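Oxidized polyvinyl alcohol hydrolase (Sphingopyxis, PDB 3WLA) hydrolyses beta-diketones such as 4,6-nonanedione, and cleaves oxidized polyvinyl alcohol in the second step of polyvinyl alcohol degradation. Local coordinates at residues A[50-55]-A[80-85]; A[114-119]-A[164-169]; A[181-186]-A[233-238]; A[187-192]-A[261-266]; A[276-281]-A[325-330]. All coordinates share one frame; numbering follows the deposited sequence.

Contact 1. Residues A[50-55]-A[80-85]; sequences WVPMVG and YMVISP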
# COMPACT_ATOMS: atom_id res chain seq x y z
N TRP A 50 10.21 5.17 3.62
CA TRP A 50 9.56 3.92 3.18
C TRP A 50 8.66 3.46 4.35
O TRP A 50 9.12 3.31 5.49
CB TRP A 50 10.63 2.86 2.90
CG TRP A 50 10.18 1.43 2.55
CD1 TRP A 50 10.78 0.27 2.99
CD2 TRP A 50 9.13 1.02 1.67
NE1 TRP A 50 10.17 -0.83 2.44
CE2 TRP A 50 9.14 -0.41 1.63
CE3 TRP A 50 8.17 1.72 0.90
CZ2 TRP A 50 8.26 -1.15 0.86
CZ3 TRP A 50 7.27 0.99 0.13
CH2 TRP A 50 7.32 -0.46 0.11
N VAL A 51 7.37 3.27 4.07
CA VAL A 51 6.41 2.83 5.09
C VAL A 51 5.80 1.51 4.61
O VAL A 51 4.75 1.48 3.94
CB VAL A 51 5.31 3.93 5.29
CG1 VAL A 51 4.25 3.45 6.28
CG2 VAL A 51 5.95 5.21 5.80
N PRO A 52 6.47 0.38 4.90
CA PRO A 52 5.98 -0.93 4.48
C PRO A 52 4.90 -1.49 5.39
O PRO A 52 5.06 -1.44 6.60
CB PRO A 52 7.27 -1.79 4.52
CG PRO A 52 7.98 -1.23 5.75
CD PRO A 52 7.78 0.28 5.57
N MET A 53 3.84 -2.05 4.82
CA MET A 53 2.71 -2.60 5.59
C MET A 53 2.45 -4.05 5.34
O MET A 53 2.43 -4.49 4.15
CB MET A 53 1.41 -1.85 5.25
CG MET A 53 1.41 -0.47 5.82
SD MET A 53 -0.03 0.49 5.46
CE MET A 53 0.25 0.70 3.53
N VAL A 54 2.24 -4.80 6.44
CA VAL A 54 1.91 -6.22 6.36
C VAL A 54 0.44 -6.34 5.93
O VAL A 54 -0.31 -5.37 5.93
CB VAL A 54 1.99 -6.96 7.74
CG1 VAL A 54 3.45 -7.18 8.14
CG2 VAL A 54 1.32 -6.11 8.81
N GLY A 55 0.07 -7.57 5.65
CA GLY A 55 -1.26 -7.91 5.27
C GLY A 55 -2.06 -8.55 6.39
O GLY A 55 -2.21 -8.01 7.49
N TYR A 80 17.31 5.06 3.58
CA TYR A 80 15.88 5.29 3.77
C TYR A 80 15.46 5.25 5.23
O TYR A 80 15.97 4.41 6.01
CB TYR A 80 15.10 4.18 3.09
CG TYR A 80 15.21 4.28 1.63
CD1 TYR A 80 14.34 5.10 0.93
CD2 TYR A 80 16.21 3.61 0.94
CE1 TYR A 80 14.49 5.27 -0.46
CE2 TYR A 80 16.36 3.78 -0.42
CZ TYR A 80 15.49 4.62 -1.11
OH TYR A 80 15.65 4.85 -2.47
N MET A 81 14.57 6.17 5.61
CA MET A 81 13.98 6.10 6.95
C MET A 81 12.82 5.08 6.75
O MET A 81 11.94 5.30 5.91
CB MET A 81 13.39 7.45 7.33
CG MET A 81 12.32 7.35 8.40
SD MET A 81 12.89 6.64 9.98
CE MET A 81 13.42 8.19 10.80
N VAL A 82 12.81 3.98 7.50
CA VAL A 82 11.74 2.96 7.35
C VAL A 82 10.79 3.05 8.59
O VAL A 82 11.26 2.99 9.74
CB VAL A 82 12.37 1.54 7.28
CG1 VAL A 82 11.31 0.41 7.06
CG2 VAL A 82 13.41 1.53 6.15
N ILE A 83 9.49 3.26 8.35
CA ILE A 83 8.54 3.31 9.47
C ILE A 83 7.44 2.26 9.15
O ILE A 83 6.75 2.38 8.14
CB ILE A 83 7.89 4.71 9.60
CG1 ILE A 83 8.94 5.79 9.68
CG2 ILE A 83 7.01 4.79 10.89
CD1 ILE A 83 8.36 7.16 9.42
N SER A 84 7.30 1.22 9.96
CA SER A 84 6.27 0.22 9.68
C SER A 84 5.19 0.37 10.77
O SER A 84 5.51 0.25 11.98
CB SER A 84 6.86 -1.18 9.72
OG SER A 84 5.93 -2.13 9.19
N PRO A 85 3.94 0.66 10.37
CA PRO A 85 2.79 0.84 11.26
C PRO A 85 2.18 -0.45 11.68
O PRO A 85 2.14 -1.40 10.91
CB PRO A 85 1.85 1.69 10.44
CG PRO A 85 2.04 1.07 9.04
CD PRO A 85 3.54 0.83 8.94
O HOH W 1 3.23 -3.30 9.28
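Trp-50 and Val-82 pair as a parallel bridge, where strand 47-53 runs beside strand 81-85 in a beta-alpha-beta unit whose connection carries helix 60-65. Trp-50 holds Val-82 from both flanks: its N donates to Met-81 O (2.9 Å), and its O accepts from Ile-83 N (2.9 Å). Beyond this pair the regular backbone bonding stops, because Pro-52 and Pro-85 have no N-H to give. Ile-83 O consequently has no hydrogen-bond partner in the model; a CA-H contact from Val-51 CA at 3.1 Å meets it instead. On the next carbonyl a side chain does the work: Ser-84 OG, anti to its backbone N (chi1 -168°), swings over to donate to Pro-52 O at 2.8 Å. Around these bonds the packing is close. Val-82 CG1 sits against the Pro-52 ring at CD (3.8 Å), the two side chains crossing at about a right angle, and Pro-85 is wedged between Val-51 and Met-53, with its CG 3.6 Å from Met-53 CG. Past Pro-52 the strands part, and a water fills in: it donates to Ser-84 OG and to Pro-85 O (2.7 Å), while its bond from Val-54 N is weak. On one face of the pair, Pro-52, Val-82 and Ser-84 lean on helix 60-65; on the other, Val-51, Ile-83 and Pro-85 meet helix 133-145. Strand 155-161 bonds to the far edge of strand 47-53, and Trp-50 reaches Leu-300 of helix 292-304.

Contact 2. Residues A[114-119]-A[164-169]; sequences WNDGRA and GGTMTN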
# COMPACT_ATOMS: atom_id res chain seq x y z
N TRP A 114 -6.71 -3.78 7.80
CA TRP A 114 -6.52 -2.35 7.57
C TRP A 114 -7.83 -1.79 7.10
O TRP A 114 -8.59 -2.50 6.43
CB TRP A 114 -5.48 -2.06 6.45
CG TRP A 114 -4.04 -2.44 6.81
CD1 TRP A 114 -3.31 -3.50 6.32
CD2 TRP A 114 -3.18 -1.74 7.70
NE1 TRP A 114 -2.06 -3.49 6.86
CE2 TRP A 114 -1.93 -2.43 7.71
CE3 TRP A 114 -3.33 -0.59 8.51
CZ2 TRP A 114 -0.82 -2.00 8.49
CZ3 TRP A 114 -2.22 -0.17 9.30
CH2 TRP A 114 -0.98 -0.88 9.28
N ASN A 115 -8.09 -0.53 7.47
CA ASN A 115 -9.31 0.17 7.08
C ASN A 115 -9.03 0.53 5.61
O ASN A 115 -8.78 1.70 5.27
CB ASN A 115 -9.46 1.47 7.87
CG ASN A 115 -9.78 1.25 9.36
OD1 ASN A 115 -9.67 2.18 10.16
ND2 ASN A 115 -10.21 0.05 9.73
N ASP A 116 -9.05 -0.49 4.75
CA ASP A 116 -8.71 -0.30 3.35
C ASP A 116 -9.78 -0.23 2.29
O ASP A 116 -9.47 -0.06 1.14
CB ASP A 116 -7.66 -1.34 2.92
CG ASP A 116 -8.15 -2.79 3.12
OD1 ASP A 116 -9.39 -3.04 3.03
OD2 ASP A 116 -7.29 -3.68 3.35
N GLY A 117 -11.05 -0.33 2.67
CA GLY A 117 -12.08 -0.29 1.64
C GLY A 117 -13.45 -0.34 2.27
O GLY A 117 -13.74 -1.21 3.11
N ARG A 118 -14.32 0.58 1.87
CA ARG A 118 -15.64 0.61 2.47
C ARG A 118 -16.38 -0.75 2.29
O ARG A 118 -16.21 -1.42 1.28
CB ARG A 118 -16.49 1.72 1.80
CG ARG A 118 -16.77 1.44 0.32
CD ARG A 118 -17.64 2.61 -0.29
NE ARG A 118 -17.66 2.55 -1.75
CZ ARG A 118 -18.67 2.01 -2.47
NH1 ARG A 118 -19.73 1.52 -1.84
NH2 ARG A 118 -18.59 1.89 -3.81
N ALA A 119 -17.19 -1.11 3.26
CA ALA A 119 -17.98 -2.33 3.18
C ALA A 119 -18.98 -2.14 2.00
O ALA A 119 -19.42 -1.02 1.69
CB ALA A 119 -18.72 -2.53 4.45
N GLY A 164 -2.08 -4.96 3.12
CA GLY A 164 -1.22 -3.79 3.17
C GLY A 164 -1.09 -3.11 1.80
O GLY A 164 -0.88 -1.91 1.73
N GLY A 165 -1.21 -3.87 0.72
CA GLY A 165 -1.14 -3.26 -0.62
C GLY A 165 -2.48 -2.57 -0.87
O GLY A 165 -2.54 -1.50 -1.47
N THR A 166 -3.55 -3.17 -0.35
CA THR A 166 -4.91 -2.59 -0.48
C THR A 166 -4.95 -1.22 0.23
O THR A 166 -5.47 -0.21 -0.30
CB THR A 166 -5.98 -3.47 0.19
OG1 THR A 166 -5.92 -4.80 -0.36
CG2 THR A 166 -7.40 -2.87 -0.09
N MET A 167 -4.41 -1.22 1.45
CA MET A 167 -4.31 -0.01 2.27
C MET A 167 -3.43 1.00 1.55
O MET A 167 -3.72 2.21 1.62
CB MET A 167 -3.70 -0.33 3.64
CG MET A 167 -3.61 0.88 4.57
SD MET A 167 -5.30 1.23 5.08
CE MET A 167 -5.41 2.95 4.76
N THR A 168 -2.36 0.55 0.87
CA THR A 168 -1.52 1.48 0.12
C THR A 168 -2.40 2.15 -0.99
O THR A 168 -2.38 3.39 -1.15
CB THR A 168 -0.31 0.76 -0.53
OG1 THR A 168 0.57 0.24 0.52
CG2 THR A 168 0.51 1.75 -1.42
N ASN A 169 -3.12 1.33 -1.77
CA ASN A 169 -4.01 1.87 -2.82
C ASN A 169 -4.96 2.89 -2.17
O ASN A 169 -5.16 3.98 -2.72
CB ASN A 169 -4.93 0.80 -3.46
CG ASN A 169 -4.22 -0.08 -4.49
OD1 ASN A 169 -3.23 0.31 -5.11
ND2 ASN A 169 -4.76 -1.28 -4.70
O HOH W 2 -7.42 -6.08 1.71
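The loop 114-119 passes helix 163-174 most closely where the CA atoms of Asp-116 and Met-167 stand 4.5 Å apart, just after an inverse gamma turn centred on Asn-115. Gly-164, at the start of the helical segment, closes the GxSxG sequence of what is consistent with a nucleophile elbow, the strand-to-helix turn of alpha/beta-hydrolases that carries Ser-162, so the loop leans on the first turns of the helix behind that serine. No hydrogen bond joins the two segments directly. Met-167 CB lies off-centre over the five-membered ring of Trp-114, a CH-pi contact 4.3 Å from the centroid, and CG follows over the same indole. The bend at chi2 (72°) turns the sulfur off the ring, so that the Met-aromatic contact made by SD is oblique; SD lies 3.6 Å from Trp-114 CB and 3.5 Å from Asn-115 O. At its five-membered end the indole also passes Gly-164, with Trp-114 CD1 3.7 Å from Gly-164 N, while Trp-114 NE1 is bonded to Val-54 O, which fixes how the ring is turned. One residue back along the helix, Thr-166 turns its CG2 methyl to the Asp-116 carboxylate, CG to CG2 at 3.3 Å. That carboxylate is pinned by Tyr-190 OH at OD1, and Thr-166 OG1 accepts from Glu-188 N, so both groups also bind the loop after strand 181-185. A single water completes the link, donating to Asp-116 OD2 at 2.9 Å and lying 2.9 Å from Thr-166 OG1.

Contact 3. Residues A[181-186]-A[233-238]; sequences GGMPIS and VVITVW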
# COMPACT_ATOMS: atom_id res chain seq x y z
N GLY A 181 4.07 8.69 -3.66
CA GLY A 181 3.76 7.46 -4.40
C GLY A 181 3.88 6.23 -3.49
O GLY A 181 3.90 6.31 -2.23
N GLY A 182 4.00 5.06 -4.09
CA GLY A 182 4.10 3.90 -3.23
C GLY A 182 4.10 2.62 -4.03
O GLY A 182 4.01 2.63 -5.30
N MET A 183 4.22 1.50 -3.31
CA MET A 183 4.26 0.21 -3.97
C MET A 183 3.24 -0.79 -3.43
O MET A 183 3.52 -1.53 -2.49
CB MET A 183 5.67 -0.40 -3.86
CG MET A 183 5.78 -1.78 -4.53
SD MET A 183 7.47 -2.26 -4.75
CE MET A 183 8.15 -2.22 -3.01
N PRO A 184 2.03 -0.79 -4.01
CA PRO A 184 1.00 -1.72 -3.57
C PRO A 184 1.30 -3.08 -4.14
O PRO A 184 1.28 -3.28 -5.37
CB PRO A 184 -0.29 -1.12 -4.14
CG PRO A 184 0.20 -0.28 -5.26
CD PRO A 184 1.47 0.29 -4.81
N ILE A 185 1.64 -4.03 -3.29
CA ILE A 185 1.91 -5.37 -3.79
C ILE A 185 0.71 -6.28 -3.61
O ILE A 185 0.29 -6.54 -2.49
CB ILE A 185 3.13 -5.99 -3.09
CG1 ILE A 185 4.33 -5.07 -3.28
CG2 ILE A 185 3.32 -7.39 -3.65
CD1 ILE A 185 5.59 -5.39 -2.49
N SER A 186 0.16 -6.79 -4.72
CA SER A 186 -1.02 -7.65 -4.66
C SER A 186 -2.09 -7.13 -3.71
O SER A 186 -2.47 -7.80 -2.75
CB SER A 186 -0.65 -9.07 -4.27
OG SER A 186 0.43 -9.54 -5.04
N VAL A 233 4.38 8.61 -8.11
CA VAL A 233 4.91 7.48 -8.87
C VAL A 233 4.37 6.22 -8.11
O VAL A 233 4.44 6.12 -6.87
CB VAL A 233 6.46 7.48 -8.93
CG1 VAL A 233 7.04 7.63 -7.61
CG2 VAL A 233 6.96 6.23 -9.59
N VAL A 234 3.77 5.30 -8.86
CA VAL A 234 3.18 4.09 -8.25
C VAL A 234 3.67 2.83 -8.94
O VAL A 234 3.60 2.70 -10.19
CB VAL A 234 1.65 4.18 -8.32
CG1 VAL A 234 0.98 2.88 -7.70
CG2 VAL A 234 1.18 5.43 -7.59
N ILE A 235 4.21 1.90 -8.14
CA ILE A 235 4.68 0.62 -8.67
C ILE A 235 3.73 -0.45 -8.18
O ILE A 235 3.70 -0.77 -6.99
CB ILE A 235 6.12 0.30 -8.17
CG1 ILE A 235 7.09 1.37 -8.69
CG2 ILE A 235 6.52 -1.08 -8.62
CD1 ILE A 235 8.45 1.27 -8.12
N THR A 236 2.93 -1.02 -9.08
CA THR A 236 1.96 -2.07 -8.71
C THR A 236 2.67 -3.38 -8.97
O THR A 236 3.30 -3.54 -10.02
CB THR A 236 0.68 -2.01 -9.57
OG1 THR A 236 -0.05 -0.83 -9.25
CG2 THR A 236 -0.24 -3.20 -9.24
N VAL A 237 2.60 -4.31 -8.01
CA VAL A 237 3.27 -5.58 -8.21
C VAL A 237 2.23 -6.73 -8.17
O VAL A 237 1.41 -6.80 -7.25
CB VAL A 237 4.38 -5.81 -7.14
CG1 VAL A 237 4.97 -7.17 -7.28
CG2 VAL A 237 5.47 -4.74 -7.24
N TRP A 238 2.27 -7.60 -9.19
CA TRP A 238 1.42 -8.77 -9.30
C TRP A 238 2.34 -9.99 -9.19
O TRP A 238 3.42 -10.02 -9.82
CB TRP A 238 0.74 -8.81 -10.67
CG TRP A 238 -0.03 -10.05 -10.96
CD1 TRP A 238 -1.10 -10.54 -10.25
CD2 TRP A 238 0.08 -10.85 -12.15
NE1 TRP A 238 -1.68 -11.60 -10.95
CE2 TRP A 238 -0.98 -11.81 -12.10
CE3 TRP A 238 0.96 -10.85 -13.25
CZ2 TRP A 238 -1.20 -12.75 -13.12
CZ3 TRP A 238 0.75 -11.78 -14.27
CH2 TRP A 238 -0.32 -12.72 -14.19
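Val-233 pairs with Gly-181, and its O appears to accept from Gly-182 N, although the position of that oxygen is less sure. Val-234 follows beside Gly-182; its CG1 reaches over to Pro-184 CD at 3.9 Å, the side chains crossing at about a right angle. Ile-235 N then donates to Gly-182 O (2.9 Å, 166°). Its own O faces Pro-184, which has no N-H, and receives instead a CA-H contact from Met-183 CA at 3.2 Å; its CG2 lies near Met-183 SD. The segments 181-185 and 233-238 run within 5° of parallel, in neighbouring strands of the central sheet of the alpha/beta-hydrolase fold. Thr-236 turns to the helix 257-269 side, touching Thr-261 and Ser-264. Val-237 packs against two residues: CG2 meets Met-183 CG at 4.0 Å and CB meets Ile-185 CG1 at 3.9 Å. Its N donates to Pro-184 O (3.1 Å), and its O accepts from Ser-186 N (2.8 Å). Trp-238 turns its CB away from the other strand, and its side chain touches Asp-243, the acid of a possible Ser-His-Asp triad; Ser-186 OG is hydrogen-bonded to Asp-243 OD2.

Contact 4. Residues A[187-192]-A[261-266]; sequences GEWYST and TQASSN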
# COMPACT_ATOMS: atom_id res chain seq x y z
N GLY A 187 -2.57 -5.92 -4.00
CA GLY A 187 -3.59 -5.32 -3.21
C GLY A 187 -4.93 -5.48 -3.85
O GLY A 187 -5.02 -5.70 -5.06
N GLU A 188 -5.97 -5.41 -3.05
CA GLU A 188 -7.31 -5.52 -3.61
C GLU A 188 -7.73 -4.17 -4.18
O GLU A 188 -7.15 -3.14 -3.87
CB GLU A 188 -8.30 -5.88 -2.53
CG GLU A 188 -8.83 -7.33 -2.57
CD GLU A 188 -9.83 -7.62 -3.72
OE1 GLU A 188 -10.30 -6.66 -4.42
OE2 GLU A 188 -10.11 -8.83 -3.92
N TRP A 189 -8.77 -4.18 -5.00
CA TRP A 189 -9.32 -2.94 -5.57
C TRP A 189 -10.82 -2.87 -5.21
O TRP A 189 -11.47 -1.78 -5.26
CB TRP A 189 -9.14 -2.93 -7.11
CG TRP A 189 -9.48 -1.59 -7.74
CD1 TRP A 189 -10.59 -1.29 -8.50
CD2 TRP A 189 -8.68 -0.43 -7.70
NE1 TRP A 189 -10.50 0.02 -8.94
CE2 TRP A 189 -9.34 0.56 -8.46
CE3 TRP A 189 -7.45 -0.12 -7.10
CZ2 TRP A 189 -8.81 1.84 -8.64
CZ3 TRP A 189 -6.91 1.16 -7.28
CH2 TRP A 189 -7.59 2.12 -8.04
N TYR A 190 -11.34 -4.03 -4.77
CA TYR A 190 -12.75 -4.21 -4.43
C TYR A 190 -13.55 -3.60 -5.58
O TYR A 190 -14.32 -2.68 -5.41
CB TYR A 190 -13.11 -3.49 -3.13
CG TYR A 190 -12.29 -3.93 -1.95
CD1 TYR A 190 -12.17 -5.28 -1.61
CD2 TYR A 190 -11.64 -2.97 -1.13
CE1 TYR A 190 -11.43 -5.67 -0.46
CE2 TYR A 190 -10.91 -3.36 0.00
CZ TYR A 190 -10.82 -4.69 0.33
OH TYR A 190 -10.17 -5.05 1.48
N SER A 191 -13.33 -4.09 -6.79
CA SER A 191 -14.04 -3.53 -7.93
C SER A 191 -15.53 -3.56 -7.80
O SER A 191 -16.11 -4.50 -7.27
CB SER A 191 -13.63 -4.23 -9.21
OG SER A 191 -12.24 -4.27 -9.26
N THR A 192 -16.17 -2.47 -8.27
CA THR A 192 -17.62 -2.40 -8.24
C THR A 192 -18.13 -2.00 -9.64
O THR A 192 -17.34 -1.74 -10.55
CB THR A 192 -18.12 -1.31 -7.32
OG1 THR A 192 -17.76 -0.04 -7.88
CG2 THR A 192 -17.52 -1.43 -5.96
N THR A 261 -4.96 -6.05 -9.78
CA THR A 261 -3.78 -5.24 -10.13
C THR A 261 -3.97 -4.71 -11.57
O THR A 261 -3.37 -3.70 -11.97
CB THR A 261 -2.49 -6.03 -10.01
OG1 THR A 261 -2.58 -7.22 -10.81
CG2 THR A 261 -2.25 -6.45 -8.52
N GLN A 262 -4.86 -5.36 -12.34
CA GLN A 262 -5.13 -4.82 -13.67
C GLN A 262 -5.93 -3.52 -13.48
O GLN A 262 -5.59 -2.47 -14.03
CB GLN A 262 -5.98 -5.78 -14.52
CG GLN A 262 -6.31 -5.12 -15.89
CD GLN A 262 -5.09 -5.13 -16.75
OE1 GLN A 262 -4.58 -6.20 -17.10
NE2 GLN A 262 -4.58 -3.95 -17.08
N ALA A 263 -7.00 -3.61 -12.69
CA ALA A 263 -7.86 -2.48 -12.45
C ALA A 263 -7.07 -1.31 -11.85
O ALA A 263 -7.22 -0.18 -12.29
CB ALA A 263 -8.97 -2.87 -11.54
N SER A 264 -6.24 -1.57 -10.84
CA SER A 264 -5.48 -0.49 -10.28
C SER A 264 -4.53 0.07 -11.32
O SER A 264 -4.42 1.29 -11.44
CB SER A 264 -4.69 -0.94 -9.01
OG SER A 264 -3.64 -1.84 -9.35
N SER A 265 -3.85 -0.79 -12.11
CA SER A 265 -2.91 -0.26 -13.08
C SER A 265 -3.62 0.64 -14.11
O SER A 265 -3.07 1.65 -14.55
CB SER A 265 -2.11 -1.37 -13.80
OG SER A 265 -2.85 -2.04 -14.81
N ASN A 266 -4.84 0.26 -14.49
CA ASN A 266 -5.62 1.01 -15.47
C ASN A 266 -5.93 2.43 -14.97
O ASN A 266 -5.74 3.42 -15.71
CB ASN A 266 -6.93 0.29 -15.75
CG ASN A 266 -6.76 -0.97 -16.60
OD1 ASN A 266 -5.68 -1.26 -17.15
ND2 ASN A 266 -7.85 -1.70 -16.75
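Glu-188 OE1 is gripped by two successive backbone N-H groups, from Tyr-190 N at 2.8 Å and from Trp-189 N at 3.0 Å, and this fixes the bend of the loop from which the Trp-189 indole reaches Ala-263 and Ser-264 of helix 257-269. The two donors come differently: Tyr-190 N meets OE1 nearly in line with the C-O bond, whereas Trp-189 N arrives on its anti side, 27° out of the carboxylate plane. OE2 of the same carboxylate is bonded to Ser-255 OG. CG anti to the backbone N (chi1 -171°) sends the indole toward the helix, and chi2 near -107° turns one face to it, which two CH-pi contacts cover. Ala-263 CB stands over the five-membered ring, 4.1 Å from its centroid, and Ser-264 CA over the six-membered ring, 3.8 Å from its centroid. Near the rim, Ser-264 CB comes within 3.5 Å of Trp-189 CE3. Trp-189 NE1 does not bond to this helix; it donates to Trp-216 O, while the indole also touches Asn-169 and Leu-173 of helix 163-174. Ser-191 OG stands 4.2 Å from Ala-263 CB at the edge of the patch. Ser-265, assigned by similarity to the charge relay, points away from the loop; its OG donates to Gln-262 O at 2.9 Å. No hydrogen bond crosses between 187-192 and 261-266, though Gly-187 O accepts from Thr-260 OG1 one residue before; the face contact is apolar and undirected, and the polar bonds fixing the indole lie outside this interface.

Contact 5. Residues A[276-281]-A[325-330]; sequences HVACSA and SCKIGR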
# COMPACT_ATOMS: atom_id res chain seq x y z
N HIS A 276 2.88 5.39 -13.46
CA HIS A 276 2.53 4.05 -12.97
C HIS A 276 3.47 3.06 -13.60
O HIS A 276 3.78 3.16 -14.80
CB HIS A 276 1.06 3.68 -13.33
CG HIS A 276 0.66 2.33 -12.79
ND1 HIS A 276 0.80 1.17 -13.52
CD2 HIS A 276 0.32 1.95 -11.53
CE1 HIS A 276 0.58 0.13 -12.72
NE2 HIS A 276 0.30 0.58 -11.51
N VAL A 277 3.96 2.13 -12.79
CA VAL A 277 4.86 1.09 -13.25
C VAL A 277 4.18 -0.25 -12.90
O VAL A 277 3.76 -0.48 -11.74
CB VAL A 277 6.26 1.17 -12.57
CG1 VAL A 277 7.16 -0.01 -13.03
CG2 VAL A 277 6.95 2.47 -12.93
N ALA A 278 4.01 -1.09 -13.92
CA ALA A 278 3.38 -2.39 -13.75
C ALA A 278 4.45 -3.47 -13.74
O ALA A 278 5.07 -3.74 -14.76
CB ALA A 278 2.39 -2.67 -14.87
N CYS A 279 4.64 -4.09 -12.56
CA CYS A 279 5.64 -5.12 -12.37
C CYS A 279 5.01 -6.48 -12.19
O CYS A 279 4.09 -6.65 -11.38
CB CYS A 279 6.52 -4.85 -11.14
SG CYS A 279 7.76 -3.53 -11.37
N SER A 280 5.51 -7.44 -12.96
CA SER A 280 4.99 -8.79 -12.92
C SER A 280 6.10 -9.65 -12.37
O SER A 280 7.24 -9.53 -12.77
CB SER A 280 4.58 -9.26 -14.33
OG SER A 280 3.49 -8.46 -14.80
N ALA A 281 5.75 -10.51 -11.41
CA ALA A 281 6.73 -11.39 -10.74
C ALA A 281 6.10 -12.79 -10.74
O ALA A 281 5.02 -12.97 -11.29
CB ALA A 281 7.01 -10.84 -9.29
N SER A 325 9.47 -8.31 -14.40
CA SER A 325 9.30 -7.70 -15.70
C SER A 325 8.38 -6.49 -15.46
O SER A 325 7.21 -6.66 -15.11
CB SER A 325 8.64 -8.72 -16.63
OG SER A 325 8.30 -8.13 -17.88
N CYS A 326 8.92 -5.29 -15.60
CA CYS A 326 8.11 -4.09 -15.40
C CYS A 326 8.00 -3.23 -16.69
O CYS A 326 8.94 -3.21 -17.51
CB CYS A 326 8.73 -3.26 -14.29
SG CYS A 326 9.15 -4.20 -12.75
N LYS A 327 6.87 -2.55 -16.84
CA LYS A 327 6.63 -1.68 -17.98
C LYS A 327 5.94 -0.42 -17.44
O LYS A 327 5.26 -0.47 -16.42
CB LYS A 327 5.71 -2.39 -19.02
CG LYS A 327 4.22 -2.36 -18.69
CD LYS A 327 3.31 -2.91 -19.84
CE LYS A 327 2.92 -1.82 -20.89
NZ LYS A 327 1.75 -0.91 -20.49
N ILE A 328 6.12 0.73 -18.10
CA ILE A 328 5.44 1.93 -17.66
C ILE A 328 4.01 1.74 -18.15
O ILE A 328 3.81 1.12 -19.19
CB ILE A 328 6.05 3.23 -18.26
CG1 ILE A 328 7.42 3.49 -17.59
CG2 ILE A 328 5.13 4.41 -17.99
CD1 ILE A 328 8.26 4.61 -18.24
N GLY A 329 3.03 2.23 -17.40
CA GLY A 329 1.65 2.08 -17.84
C GLY A 329 0.84 0.92 -17.23
O GLY A 329 1.22 0.38 -16.17
N ARG A 330 -0.25 0.52 -17.90
CA ARG A 330 -1.10 -0.56 -17.38
C ARG A 330 -0.55 -1.95 -17.70
O ARG A 330 0.32 -2.12 -18.56
CB ARG A 330 -2.51 -0.45 -17.95
CG ARG A 330 -2.57 -0.64 -19.48
CD ARG A 330 -3.99 -0.56 -20.06
NE ARG A 330 -4.78 -1.76 -19.79
CZ ARG A 330 -4.70 -2.90 -20.46
NH1 ARG A 330 -3.85 -3.02 -21.48
NH2 ARG A 330 -5.49 -3.94 -20.11
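Strand 325-328 is an outermost strand of the central sheet, pairing antiparallel with strand 274-280 and stapled to it by the disulfide Cys-279 to Cys-326. These cysteines form a non-hydrogen-bonded pair with CA atoms just 4.0 Å apart; SG joins SG at 2.1 Å with chi3 105°, and Trp-298 of helix 292-304 packs on both. On the same face Val-277 CG1 touches Cys-326 CB at 3.8 Å. The hydrogen-bonded pairs alternate with them: Ala-278 and Lys-327 exchange both backbone bonds, Ala-278 N donating to Lys-327 O at 2.9 Å, and Ser-280 and Ser-325 do likewise. At the far end, where Gly-329 leaves the strand, its N donates to His-276 O at 2.9 Å and its O takes a bond from His-276 ND1 at 2.8 Å. The oxygen lies in the imidazole plane, but the nitrogen stands 50° above the carbonyl plane. With NE2 bonded to Thr-236 OG1, the ring is held at both nitrogens; it also packs against Ser-265. The Lys-327 side chain leads away from strand 274-280, NZ reaching Arg-330 O at 2.7 Å and, at longer range, Ile-328 O. Arg-330 continues to Asn-266 of helix 257-269. Here, then, is a cross-strand disulfide at a non-hydrogen-bonded site, adding an antiparallel edge strand to the parallel core (81-85 to 274-280) of an alpha/beta-hydrolase sheet.

In the fold
Contacts 1, 3 and 5 all belong to the mixed central sheet: contacts 1 and 3 flank the central strand 155-161, which leads to Ser-162, and contact 5 lies at the edge beyond contact 3, with the centres of 1 and 5 about 22 Å apart. Contacts 2 and 4 attach loops to helices 163-174 and 257-269, their centres about 11 Å apart. Along the chain contacts 1 and 2 close before 3 and 4 open, the segments of 3 and 4 alternate, and contact 5 comes last. Contacts 2, 3 and 4 thus come near Ser-162, assigned by similarity to the charge relay, while contacts 1 and 5 belong to the sheet to either side.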